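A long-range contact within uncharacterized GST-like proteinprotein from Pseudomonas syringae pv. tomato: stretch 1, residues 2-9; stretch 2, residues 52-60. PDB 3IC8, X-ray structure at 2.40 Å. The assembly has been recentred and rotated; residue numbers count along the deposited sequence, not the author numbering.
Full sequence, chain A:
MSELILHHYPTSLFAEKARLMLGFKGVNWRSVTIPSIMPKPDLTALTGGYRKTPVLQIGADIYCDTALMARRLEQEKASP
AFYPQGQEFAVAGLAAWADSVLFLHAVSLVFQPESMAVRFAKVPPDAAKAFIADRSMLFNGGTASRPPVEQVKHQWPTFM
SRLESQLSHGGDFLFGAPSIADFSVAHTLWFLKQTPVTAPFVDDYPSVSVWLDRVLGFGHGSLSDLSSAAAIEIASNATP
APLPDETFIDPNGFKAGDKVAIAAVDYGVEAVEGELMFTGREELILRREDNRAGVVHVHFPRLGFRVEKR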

# COMPACT_ATOMS: atom_id res chain seq x y z
N SER A 2 -34.31 6.47 9.79
CA SER A 2 -33.68 5.16 9.83
C SER A 2 -32.19 5.19 9.46
O SER A 2 -31.43 4.36 9.88
CB SER A 2 -34.42 4.20 8.91
OG SER A 2 -33.79 2.94 8.87
N GLU A 3 -31.81 6.15 8.64
CA GLU A 3 -30.43 6.30 8.22
C GLU A 3 -29.57 6.85 9.31
O GLU A 3 -30.04 7.58 10.14
CB GLU A 3 -30.35 7.24 7.03
CG GLU A 3 -30.78 6.66 5.73
CD GLU A 3 -31.25 7.71 4.79
OE1 GLU A 3 -32.04 8.57 5.21
OE2 GLU A 3 -30.84 7.69 3.64
N LEU A 4 -28.30 6.53 9.30
CA LEU A 4 -27.37 7.19 10.18
C LEU A 4 -27.07 8.53 9.59
O LEU A 4 -26.78 8.63 8.45
CB LEU A 4 -26.08 6.42 10.25
CG LEU A 4 -25.86 5.36 11.30
CD1 LEU A 4 -27.12 4.71 11.70
CD2 LEU A 4 -24.91 4.38 10.77
N ILE A 5 -27.17 9.57 10.39
CA ILE A 5 -26.86 10.88 9.91
C ILE A 5 -25.76 11.52 10.72
O ILE A 5 -25.84 11.62 11.89
CB ILE A 5 -28.09 11.77 9.93
CG1 ILE A 5 -29.17 11.19 9.03
CG2 ILE A 5 -27.76 13.10 9.47
CD1 ILE A 5 -30.45 11.91 9.09
N LEU A 6 -24.71 11.95 10.06
CA LEU A 6 -23.68 12.67 10.76
C LEU A 6 -23.69 14.16 10.40
O LEU A 6 -23.65 14.53 9.26
CB LEU A 6 -22.33 12.07 10.47
CG LEU A 6 -21.18 12.55 11.32
CD1 LEU A 6 -21.31 11.98 12.68
CD2 LEU A 6 -19.89 12.17 10.73
N HIS A 7 -23.77 14.99 11.41
CA HIS A 7 -23.68 16.42 11.26
C HIS A 7 -22.27 16.81 11.63
O HIS A 7 -21.86 16.65 12.75
CB HIS A 7 -24.64 17.08 12.22
CG HIS A 7 -26.07 16.81 11.94
ND1 HIS A 7 -26.88 17.72 11.32
CD2 HIS A 7 -26.85 15.75 12.23
CE1 HIS A 7 -28.09 17.22 11.21
NE2 HIS A 7 -28.10 16.03 11.75
N HIS A 8 -21.51 17.32 10.68
CA HIS A 8 -20.12 17.62 10.92
C HIS A 8 -19.56 18.66 9.99
O HIS A 8 -20.17 19.05 9.06
CB HIS A 8 -19.29 16.37 10.84
CG HIS A 8 -19.14 15.83 9.47
ND1 HIS A 8 -20.22 15.52 8.69
CD2 HIS A 8 -18.05 15.51 8.75
CE1 HIS A 8 -19.79 15.06 7.53
NE2 HIS A 8 -18.48 15.04 7.55
N TYR A 9 -18.35 19.09 10.28
CA TYR A 9 -17.70 19.97 9.37
C TYR A 9 -16.65 19.14 8.73
O TYR A 9 -15.75 18.69 9.34
CB TYR A 9 -17.11 21.14 10.14
CG TYR A 9 -16.68 22.29 9.29
CD1 TYR A 9 -17.58 23.15 8.73
CD2 TYR A 9 -15.35 22.52 9.06
CE1 TYR A 9 -17.18 24.18 7.98
CE2 TYR A 9 -14.96 23.54 8.31
CZ TYR A 9 -15.86 24.36 7.77
OH TYR A 9 -15.43 25.38 7.02
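Stretch 2, residues 52-60: KTPVLQIGA

Antiparallel β pairing alternates two kinds of residue pair, one joined by a couple of backbone hydrogen bonds and the next by none, and this contact, between stretches whose touching residues are at least 46 apart in sequence, shows the pattern in compact form. The strand at 55-58 runs against the strand that ends at His 8, with 150° between their N-to-C directions and a closest axial approach of 4.7 Å. Two pairs carry the backbone bonds. Around Ile 5 and Gln 57, Ile 5 N donates to Gln 57 O at 2.7 Å, somewhat bent at 137°, while Gln 57 N returns a nearly straight bond to Ile 5 O at 2.8 Å. Two residues along, His 7 N donates to Val 55 O at 3.0 Å and Val 55 N to His 7 O at 3.1 Å.

A side-chain bond reinforces this ladder. His 7 and Gln 57 project from the same face of the sheet, and the extended t,t rotamer of Gln 57 carries its amide to the imidazole, where His 7 NE2 donates to Gln 57 OE1 at 2.9 Å and 165°. The carbonyl oxygen lies at the edge of the ring, near its plane, as a donating ring nitrogen requires. The amide nitrogen bonds within its own stretch, Gln 57 NE2 donating to Gly 59 O at 3.0 Å. Ile 5 shares this face, its CD1 3.6 Å from Gln 57 OE1, as does Val 55, whose CB is 4.3 Å from His 7 CB.

Between the two bonded pairs, Leu 6 faces Leu 56 with their CA atoms 4.9 Å apart. Here CA-H...O contacts supplement the ladder: Leu 56 CA lies 3.5 Å from Ile 5 O, and Leu 6 CA 3.6 Å from Val 55 O. Beyond the strand, Pro 54, preceded by a cis peptide bond, continues the register opposite His 8, and its CA approaches His 7 O at 3.4 Å. Near Ser 2 and Gly 59 a water takes over from direct pairing, accepting from Gly 59 N at 2.8 Å and Ser 2 N at 3.1 Å and donating to Glu 3 O at 2.7 Å. Gly 59 has a positive phi of 62°, a conformation that favours glycine.

Apolar packing completes the contact. Leu 6 and Leu 56 point to the face opposite His 7 and Gln 57; Leu 6 CD1 reaches Pro 54 CB at 3.9 Å, and Leu 4 CD1 meets Ile 58 CD1 at 3.8 Å. Together the stretches bury 576 Å², summed over both sides.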

# COMPACT_ATOMS: atom_id res chain seq x y z
N LYS A 52 -21.52 21.16 19.97
CA LYS A 52 -20.27 20.52 19.69
C LYS A 52 -20.52 19.31 18.81
O LYS A 52 -21.32 18.48 19.12
CB LYS A 52 -19.58 20.11 20.97
CG LYS A 52 -18.11 20.04 20.83
CD LYS A 52 -17.62 18.62 20.96
CE LYS A 52 -16.87 18.42 22.23
NZ LYS A 52 -15.42 18.31 21.99
N THR A 53 -19.82 19.24 17.71
CA THR A 53 -20.07 18.25 16.72
C THR A 53 -18.76 17.58 16.56
O THR A 53 -17.79 18.09 17.01
CB THR A 53 -20.49 18.89 15.44
OG1 THR A 53 -19.55 19.89 15.09
CG2 THR A 53 -21.79 19.55 15.61
N PRO A 54 -18.71 16.40 15.98
CA PRO A 54 -19.82 15.80 15.27
C PRO A 54 -20.96 15.27 16.10
O PRO A 54 -20.78 14.91 17.22
CB PRO A 54 -19.14 14.67 14.53
CG PRO A 54 -17.80 15.05 14.44
CD PRO A 54 -17.47 15.70 15.68
N VAL A 55 -22.13 15.23 15.50
CA VAL A 55 -23.34 14.80 16.14
C VAL A 55 -24.03 13.75 15.32
O VAL A 55 -24.06 13.81 14.13
CB VAL A 55 -24.24 15.99 16.39
CG1 VAL A 55 -25.64 15.57 16.53
CG2 VAL A 55 -23.81 16.69 17.60
N LEU A 56 -24.59 12.75 15.98
CA LEU A 56 -25.23 11.65 15.29
C LEU A 56 -26.75 11.68 15.34
O LEU A 56 -27.34 11.71 16.38
CB LEU A 56 -24.73 10.35 15.87
CG LEU A 56 -24.70 9.07 15.07
CD1 LEU A 56 -25.25 7.96 15.85
CD2 LEU A 56 -25.38 9.18 13.78
N GLN A 57 -27.38 11.68 14.18
CA GLN A 57 -28.82 11.65 14.12
C GLN A 57 -29.33 10.37 13.51
O GLN A 57 -28.92 9.99 12.45
CB GLN A 57 -29.35 12.82 13.31
CG GLN A 57 -30.80 12.75 13.01
CD GLN A 57 -31.30 13.87 12.16
OE1 GLN A 57 -30.54 14.57 11.54
NE2 GLN A 57 -32.58 14.06 12.13
N ILE A 58 -30.24 9.73 14.22
CA ILE A 58 -31.05 8.69 13.67
C ILE A 58 -32.51 9.00 13.94
O ILE A 58 -32.97 8.88 15.04
CB ILE A 58 -30.68 7.39 14.31
CG1 ILE A 58 -29.23 7.11 14.02
CG2 ILE A 58 -31.47 6.30 13.76
CD1 ILE A 58 -28.62 6.18 14.91
N GLY A 59 -33.22 9.43 12.92
CA GLY A 59 -34.59 9.87 13.07
C GLY A 59 -34.77 11.06 13.96
O GLY A 59 -34.25 12.11 13.72
N ALA A 60 -35.53 10.87 15.01
CA ALA A 60 -35.78 11.87 16.00
C ALA A 60 -34.95 11.62 17.24
O ALA A 60 -35.27 12.11 18.27
CB ALA A 60 -37.23 11.94 16.33
O HOH W 1 -32.42 8.90 10.28